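Local structure of protein-glutamine gamma-glutamyltransferase (Pagrus major, 1G0D) at residues Ile477-Pro482 with Ala578-Ser583; Asp487-Val492 with Val541-Tyr546; Glu555-Arg560 with Leu582-Leu587. The protein probably cross-links proteins in a calcium-dependent reaction, joining glutamine side chains to lysine or other primary amines with release of ammonia, and probably also binds GTP. All blocks are in the same frame, centred on the assembly; numbering follows the deposited sequence.

Contact 1 (Ile477-Pro482 with Ala578-Ser583); sequences IKHAQP and ANIPLS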
# COMPACT_ATOMS: atom_id res chain seq x y z
N ILE A 477 -4.79 -30.85 1.19
CA ILE A 477 -5.59 -30.47 2.36
C ILE A 477 -6.79 -29.69 1.88
O ILE A 477 -6.66 -28.89 0.95
CB ILE A 477 -4.77 -29.58 3.35
CG1 ILE A 477 -3.59 -30.38 3.88
CG2 ILE A 477 -5.62 -29.15 4.52
CD1 ILE A 477 -2.44 -29.52 4.26
N LYS A 478 -7.95 -29.89 2.49
CA LYS A 478 -9.15 -29.19 2.04
C LYS A 478 -10.04 -28.74 3.16
O LYS A 478 -10.09 -29.38 4.19
CB LYS A 478 -9.96 -30.09 1.11
CG LYS A 478 -9.45 -31.52 0.99
CD LYS A 478 -9.77 -32.11 -0.38
CE LYS A 478 -9.75 -33.64 -0.33
NZ LYS A 478 -10.10 -34.26 -1.65
N HIS A 479 -10.74 -27.64 2.96
CA HIS A 479 -11.62 -27.15 4.01
C HIS A 479 -12.80 -26.37 3.46
O HIS A 479 -12.73 -25.84 2.35
CB HIS A 479 -10.82 -26.29 4.99
CG HIS A 479 -10.39 -24.96 4.43
ND1 HIS A 479 -9.07 -24.55 4.42
CD2 HIS A 479 -11.10 -23.92 3.95
CE1 HIS A 479 -8.99 -23.32 3.95
NE2 HIS A 479 -10.21 -22.91 3.65
N ALA A 480 -13.87 -26.28 4.26
CA ALA A 480 -15.10 -25.57 3.87
C ALA A 480 -15.14 -24.09 4.27
O ALA A 480 -16.23 -23.56 4.49
CB ALA A 480 -16.32 -26.26 4.47
N GLN A 481 -13.98 -23.44 4.36
CA GLN A 481 -13.87 -22.04 4.76
C GLN A 481 -14.64 -21.78 6.04
O GLN A 481 -15.70 -21.16 6.02
CB GLN A 481 -14.42 -21.12 3.68
CG GLN A 481 -13.66 -21.20 2.40
CD GLN A 481 -14.46 -20.69 1.24
OE1 GLN A 481 -15.14 -21.47 0.55
NE2 GLN A 481 -14.41 -19.38 1.01
N PRO A 482 -14.09 -22.22 7.19
CA PRO A 482 -14.73 -22.06 8.50
C PRO A 482 -14.88 -20.65 8.98
O PRO A 482 -14.09 -19.77 8.60
CB PRO A 482 -13.80 -22.81 9.43
CG PRO A 482 -12.47 -22.67 8.77
CD PRO A 482 -12.78 -22.89 7.32
N ALA A 578 -1.30 -25.84 4.16
CA ALA A 578 -2.49 -25.06 3.88
C ALA A 578 -2.67 -24.07 5.01
O ALA A 578 -2.45 -24.41 6.16
CB ALA A 578 -3.70 -25.96 3.79
N ASN A 579 -3.04 -22.84 4.68
CA ASN A 579 -3.27 -21.85 5.72
C ASN A 579 -4.73 -21.58 5.69
O ASN A 579 -5.27 -21.18 4.66
CB ASN A 579 -2.53 -20.57 5.45
CG ASN A 579 -1.10 -20.67 5.83
OD1 ASN A 579 -0.73 -20.33 6.95
ND2 ASN A 579 -0.27 -21.15 4.91
N ILE A 580 -5.39 -21.79 6.83
CA ILE A 580 -6.80 -21.58 6.88
C ILE A 580 -7.19 -20.29 7.57
O ILE A 580 -6.94 -20.11 8.74
CB ILE A 580 -7.50 -22.74 7.59
CG1 ILE A 580 -7.01 -24.06 7.01
CG2 ILE A 580 -9.01 -22.63 7.41
CD1 ILE A 580 -7.69 -25.29 7.57
N PRO A 581 -7.72 -19.33 6.80
CA PRO A 581 -8.15 -18.08 7.42
C PRO A 581 -9.63 -18.23 7.90
O PRO A 581 -10.55 -18.38 7.08
CB PRO A 581 -7.96 -17.06 6.30
CG PRO A 581 -7.88 -17.85 5.04
CD PRO A 581 -7.90 -19.29 5.35
N LEU A 582 -9.85 -18.23 9.21
CA LEU A 582 -11.19 -18.38 9.75
C LEU A 582 -11.88 -17.01 9.63
O LEU A 582 -11.34 -16.00 10.11
CB LEU A 582 -11.12 -18.84 11.21
CG LEU A 582 -10.96 -20.32 11.61
CD1 LEU A 582 -10.25 -21.08 10.58
CD2 LEU A 582 -10.18 -20.42 12.86
N SER A 583 -13.08 -16.97 9.03
CA SER A 583 -13.81 -15.72 8.79
C SER A 583 -14.49 -15.01 9.95
O SER A 583 -14.85 -15.64 10.92
CB SER A 583 -14.87 -15.90 7.68
OG SER A 583 -15.54 -17.16 7.70

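Contact 2 (Asp487-Val492 with Val541-Tyr546); sequences DFDVIV and VMRLHY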
# COMPACT_ATOMS: atom_id res chain seq x y z
N ASP A 487 -16.15 -25.15 15.44
CA ASP A 487 -15.25 -26.29 15.40
C ASP A 487 -15.46 -26.80 14.00
O ASP A 487 -16.58 -26.79 13.52
CB ASP A 487 -15.67 -27.42 16.34
CG ASP A 487 -16.16 -26.95 17.67
OD1 ASP A 487 -15.59 -26.00 18.27
OD2 ASP A 487 -17.14 -27.57 18.13
N PHE A 488 -14.43 -27.31 13.34
CA PHE A 488 -14.65 -27.78 11.98
C PHE A 488 -13.72 -28.89 11.60
O PHE A 488 -12.79 -29.20 12.32
CB PHE A 488 -14.42 -26.61 11.00
CG PHE A 488 -13.08 -25.92 11.17
CD1 PHE A 488 -12.95 -24.83 12.05
CD2 PHE A 488 -11.95 -26.38 10.51
CE1 PHE A 488 -11.70 -24.23 12.26
CE2 PHE A 488 -10.71 -25.78 10.72
CZ PHE A 488 -10.58 -24.70 11.60
N ASP A 489 -13.95 -29.47 10.44
CA ASP A 489 -13.10 -30.54 9.98
C ASP A 489 -12.31 -30.04 8.80
O ASP A 489 -12.77 -29.16 8.05
CB ASP A 489 -13.91 -31.74 9.53
CG ASP A 489 -14.95 -32.17 10.54
OD1 ASP A 489 -15.97 -32.75 10.11
OD2 ASP A 489 -14.76 -31.92 11.75
N VAL A 490 -11.10 -30.59 8.65
CA VAL A 490 -10.20 -30.29 7.54
C VAL A 490 -9.82 -31.67 7.00
O VAL A 490 -9.31 -32.49 7.75
CB VAL A 490 -8.88 -29.62 8.01
CG1 VAL A 490 -7.92 -29.53 6.86
CG2 VAL A 490 -9.15 -28.23 8.58
N ILE A 491 -10.06 -31.94 5.73
CA ILE A 491 -9.66 -33.23 5.21
C ILE A 491 -8.27 -33.20 4.60
O ILE A 491 -7.88 -32.21 3.96
CB ILE A 491 -10.61 -33.76 4.15
CG1 ILE A 491 -11.99 -33.86 4.75
CG2 ILE A 491 -10.19 -35.12 3.68
CD1 ILE A 491 -12.76 -32.66 4.42
N VAL A 492 -7.52 -34.27 4.84
CA VAL A 492 -6.18 -34.45 4.30
C VAL A 492 -6.37 -35.68 3.43
O VAL A 492 -6.59 -36.77 3.95
CB VAL A 492 -5.14 -34.74 5.43
CG1 VAL A 492 -3.78 -35.04 4.83
CG2 VAL A 492 -5.03 -33.54 6.35
N VAL A 541 -9.54 -37.05 8.45
CA VAL A 541 -10.06 -35.80 8.97
C VAL A 541 -9.40 -35.35 10.28
O VAL A 541 -8.98 -36.15 11.12
CB VAL A 541 -11.58 -35.93 9.20
CG1 VAL A 541 -12.11 -34.70 9.90
CG2 VAL A 541 -12.28 -36.12 7.87
N MET A 542 -9.29 -34.04 10.43
CA MET A 542 -8.73 -33.47 11.63
C MET A 542 -9.74 -32.47 12.09
O MET A 542 -10.06 -31.54 11.36
CB MET A 542 -7.41 -32.78 11.31
CG MET A 542 -6.78 -32.03 12.49
SD MET A 542 -5.08 -31.53 12.09
CE MET A 542 -4.91 -32.18 10.39
N ARG A 543 -10.28 -32.65 13.28
CA ARG A 543 -11.27 -31.71 13.75
C ARG A 543 -10.68 -30.71 14.69
O ARG A 543 -10.22 -31.05 15.77
CB ARG A 543 -12.41 -32.43 14.46
CG ARG A 543 -13.47 -31.49 15.00
CD ARG A 543 -14.82 -32.17 15.08
NE ARG A 543 -15.86 -31.25 15.50
CZ ARG A 543 -16.71 -30.64 14.66
NH1 ARG A 543 -16.64 -30.86 13.36
NH2 ARG A 543 -17.64 -29.82 15.14
N LEU A 544 -10.69 -29.45 14.24
CA LEU A 544 -10.19 -28.34 15.04
C LEU A 544 -11.41 -27.76 15.78
O LEU A 544 -12.49 -27.68 15.19
CB LEU A 544 -9.56 -27.31 14.11
CG LEU A 544 -8.12 -27.53 13.63
CD1 LEU A 544 -7.23 -27.98 14.75
CD2 LEU A 544 -8.13 -28.55 12.55
N HIS A 545 -11.22 -27.37 17.05
CA HIS A 545 -12.30 -26.84 17.90
C HIS A 545 -12.05 -25.45 18.42
O HIS A 545 -10.93 -25.10 18.77
CB HIS A 545 -12.53 -27.72 19.11
CG HIS A 545 -12.84 -29.14 18.77
ND1 HIS A 545 -11.85 -30.08 18.55
CD2 HIS A 545 -14.02 -29.79 18.63
CE1 HIS A 545 -12.42 -31.24 18.28
NE2 HIS A 545 -13.73 -31.09 18.33
N TYR A 546 -13.11 -24.68 18.54
CA TYR A 546 -12.98 -23.33 18.99
C TYR A 546 -12.23 -23.14 20.27
O TYR A 546 -11.25 -22.42 20.30
CB TYR A 546 -14.34 -22.67 19.12
CG TYR A 546 -14.22 -21.25 19.61
CD1 TYR A 546 -13.54 -20.29 18.86
CD2 TYR A 546 -14.79 -20.86 20.81
CE1 TYR A 546 -13.43 -18.98 19.30
CE2 TYR A 546 -14.68 -19.53 21.27
CZ TYR A 546 -14.00 -18.60 20.50
OH TYR A 546 -13.86 -17.31 20.95

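Contact 3 (Glu555-Arg560 with Leu582-Leu587); sequences EHHLIR and LSTPEL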
# COMPACT_ATOMS: atom_id res chain seq x y z
N GLU A 555 -5.41 -11.97 15.67
CA GLU A 555 -6.41 -11.11 15.05
C GLU A 555 -6.80 -11.56 13.64
O GLU A 555 -7.89 -11.24 13.18
CB GLU A 555 -5.89 -9.69 14.98
CG GLU A 555 -4.68 -9.58 14.10
CD GLU A 555 -3.40 -9.34 14.88
OE1 GLU A 555 -2.39 -8.99 14.24
OE2 GLU A 555 -3.42 -9.51 16.13
N HIS A 556 -5.91 -12.28 12.96
CA HIS A 556 -6.21 -12.74 11.61
C HIS A 556 -6.84 -14.13 11.64
O HIS A 556 -7.25 -14.64 10.62
CB HIS A 556 -4.96 -12.73 10.71
CG HIS A 556 -4.60 -11.38 10.15
ND1 HIS A 556 -5.33 -10.23 10.41
CD2 HIS A 556 -3.56 -10.98 9.38
CE1 HIS A 556 -4.75 -9.19 9.83
NE2 HIS A 556 -3.68 -9.62 9.19
N HIS A 557 -6.91 -14.75 12.81
CA HIS A 557 -7.53 -16.07 12.91
C HIS A 557 -7.02 -17.10 11.89
O HIS A 557 -7.81 -17.71 11.16
CB HIS A 557 -9.06 -15.94 12.75
CG HIS A 557 -9.62 -14.67 13.32
ND1 HIS A 557 -10.11 -14.59 14.61
CD2 HIS A 557 -9.74 -13.43 12.80
CE1 HIS A 557 -10.49 -13.36 14.86
NE2 HIS A 557 -10.28 -12.63 13.78
N LEU A 558 -5.70 -17.31 11.86
CA LEU A 558 -5.07 -18.25 10.93
C LEU A 558 -4.56 -19.59 11.50
O LEU A 558 -3.92 -19.65 12.55
CB LEU A 558 -3.89 -17.55 10.26
CG LEU A 558 -4.11 -16.50 9.19
CD1 LEU A 558 -2.82 -15.68 9.15
CD2 LEU A 558 -4.43 -17.15 7.82
N ILE A 559 -4.81 -20.66 10.77
CA ILE A 559 -4.36 -21.97 11.20
C ILE A 559 -3.61 -22.63 10.06
O ILE A 559 -4.17 -22.95 9.01
CB ILE A 559 -5.57 -22.84 11.63
CG1 ILE A 559 -6.08 -22.37 13.00
CG2 ILE A 559 -5.18 -24.33 11.68
CD1 ILE A 559 -7.44 -22.86 13.36
N ARG A 560 -2.32 -22.86 10.26
CA ARG A 560 -1.53 -23.51 9.23
C ARG A 560 -1.58 -25.02 9.41
O ARG A 560 -1.12 -25.53 10.42
CB ARG A 560 -0.09 -23.03 9.32
CG ARG A 560 0.78 -23.38 8.13
CD ARG A 560 2.07 -22.59 8.23
NE ARG A 560 1.89 -21.21 7.82
CZ ARG A 560 2.87 -20.31 7.76
NH1 ARG A 560 2.62 -19.06 7.36
NH2 ARG A 560 4.11 -20.65 8.11
N LEU A 582 -9.85 -18.23 9.21
CA LEU A 582 -11.19 -18.38 9.75
C LEU A 582 -11.88 -17.01 9.63
O LEU A 582 -11.34 -16.00 10.11
CB LEU A 582 -11.12 -18.84 11.21
CG LEU A 582 -10.96 -20.32 11.61
CD1 LEU A 582 -10.25 -21.08 10.58
CD2 LEU A 582 -10.18 -20.42 12.86
N SER A 583 -13.08 -16.97 9.03
CA SER A 583 -13.81 -15.72 8.79
C SER A 583 -14.49 -15.01 9.95
O SER A 583 -14.85 -15.64 10.92
CB SER A 583 -14.87 -15.90 7.68
OG SER A 583 -15.54 -17.16 7.70
N THR A 584 -14.65 -13.69 9.84
CA THR A 584 -15.35 -12.91 10.85
C THR A 584 -16.65 -12.48 10.18
O THR A 584 -16.75 -12.44 8.95
CB THR A 584 -14.56 -11.67 11.31
OG1 THR A 584 -13.95 -11.05 10.17
CG2 THR A 584 -13.48 -12.07 12.31
N PRO A 585 -17.69 -12.15 10.97
CA PRO A 585 -18.91 -11.76 10.27
C PRO A 585 -18.70 -10.51 9.45
O PRO A 585 -17.81 -9.72 9.76
CB PRO A 585 -19.93 -11.57 11.39
CG PRO A 585 -19.12 -11.34 12.64
CD PRO A 585 -17.82 -12.07 12.44
N GLU A 586 -19.50 -10.35 8.40
CA GLU A 586 -19.43 -9.18 7.54
C GLU A 586 -20.47 -8.11 7.87
O GLU A 586 -21.66 -8.34 7.70
CB GLU A 586 -19.58 -9.55 6.09
CG GLU A 586 -19.05 -8.44 5.22
CD GLU A 586 -19.59 -8.45 3.81
OE1 GLU A 586 -19.95 -9.56 3.33
OE2 GLU A 586 -19.63 -7.34 3.21
N LEU A 587 -19.99 -6.95 8.29
CA LEU A 587 -20.87 -5.85 8.67
C LEU A 587 -21.85 -5.48 7.58
O LEU A 587 -21.51 -5.50 6.40
CB LEU A 587 -20.05 -4.60 9.07
CG LEU A 587 -19.00 -4.73 10.20
CD1 LEU A 587 -18.43 -3.35 10.62
CD2 LEU A 587 -19.66 -5.42 11.39

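Contact 1 (Ile477-Pro482 with Ala578-Ser583)
H479 and I580 reach toward each other tip to tip, the imidazole lying against the branched end of the isoleucine. Traced outward, H479 starts at CB, 4.2 Å from I580 CD1. CG, between the backbone N and the carbonyl carbon (chi1 71°), looks onto I580 CG2 and CD1 together. ND1 comes closest, 3.3 Å from I580 CG1, an apolar neighbour for a polar atom. CE1 meets the CG2 methyl of I580 at 3.5 Å, and NE2 stands a little farther from the same methyl. That methyl forms a CH-pi contact over one face, 3.7 Å from I580 CG2 to the ring centroid of H479 and 21° off the normal, while N579 O lies at the ring edge. The two strands belong to different sheets packed as a beta sandwich: the axes of 477-479 and 578-581 are 8.2 Å apart and run nearly parallel, at 12°. As in related transglutaminases, both segments probably contribute to the GTP site. At one end, I477 CG2 packs 3.8 Å from A578 CB. At the other, the P482 ring crosses I580 and L582 at about a right angle, its CG 3.3 Å from L582 CD1 and also against I580 CG2. Just beyond, P482 O takes two donors from one residue: S583 N, 3.0 Å away in the carbonyl plane, and S583 OG, above that plane.

Contact 2 (Asp487-Val492 with Val541-Tyr546)
An antiparallel beta ladder pairs F488-I491 with L544-V541, joining strand 488-496 to 536-544, an edge strand of a three-stranded sheet. F488/L544 and V490/M542 are the hydrogen-bonded pairs, F488 N giving the shortest of the four backbone bonds, 2.7 Å to L544 O. On the face carrying these residues, L544 CB sits over the F488 ring, 4.1 Å from its centroid and displaced toward the rim, while V490 CG2 lies in plane at the ring edge. The other face is polar at one end. There R543, extended from CG to NE, brings NH1 2.7 Å from D489 OD2. D489 OD2 lies close to the guanidinium plane (11° out of it), yet NH1 comes to it from 37° above the carboxylate plane. Beside this salt bridge D489 CB touches V541 CG1 at 3.5 Å, and I491 CG1 packs on V541 CG2. D487 serves two partners: OD1 accepts Y546 N on its anti side at 2.8 Å, almost straight (165°), and OD2 makes a long salt bridge to R543 NH2. An alanine here would probably leave Y546 N, in the first turn of helix 546-549, without its acceptor and R543 with one carboxylate fewer. H545 CD2 lies 3.7 Å from D487 CG.

Contact 3 (Glu555-Arg560 with Leu582-Leu587)
H557 O receives the N-H of L582 at 2.9 Å, in a nearly straight bond (170° at the hydrogen). It carries on the antiparallel pairing of strands 558-566 and 573-581, in which I559 and I580 are bonded through their backbones, to a point one residue beyond strand 573-581 and one before strand 558-566. The residues from L582 onward lead out of this beta domain and into the C-terminal Ig-like domain, so the bond lies at the root of the interdomain linker. The carbonyl also comes close to the leucine side chain, with H557 O 3.5 Å from L582 CB. Alongside, the two beta carbons meet, H557 CB lying 3.9 Å from L582 CB. One side of the leucine thus rests on the turn that precedes strand 558-566. Its other terminal methyl, not the one used against P482, turns to the strand itself: L582 CD2 is 3.7 Å from I559 CD1, the two side chains crossing obliquely. Farther along the linker, T584 crosses H557 at about a right angle. The polar ends of both are occupied by the C-terminal domain: H557 NE2 is hydrogen-bonded to K671 O and T584 OG1 to D672 O. These two bonds to consecutive carbonyls tie the turn and the linker to the same loop, which leads into strand 673-682. The ring of F484 also meets that of H557, their planes about 50° apart. With CG2 anti to its carbonyl carbon, T584 turns this methyl, rather than the hydroxyl, to the imidazole, which it approaches obliquely, T584 CG2 standing 3.6 Å from H557 NE2 and a little farther from CD2.

Contacts 1 and 2 have centres about 9 Å apart, contacts 1 and 3 about 10 Å, contacts 2 and 3 about 15 Å. Contact 2 stays within the three-stranded sheet of 473-479, 488-496 and 536-544; contact 1 spans from that sheet to the larger one holding 558-566 and 573-581; contact 3 lies at the end of the latter pair and leads into the C-terminal domain. Along the chain, contact 2 is nested inside the loop closed by contact 1, and contact 3 opens after contact 2 has closed, ending on L582 and S583, which contact 1 shares. F488, I559 and L582 meet between the layers, so the probable GTP-binding strands share their core with the root of the interdomain linker.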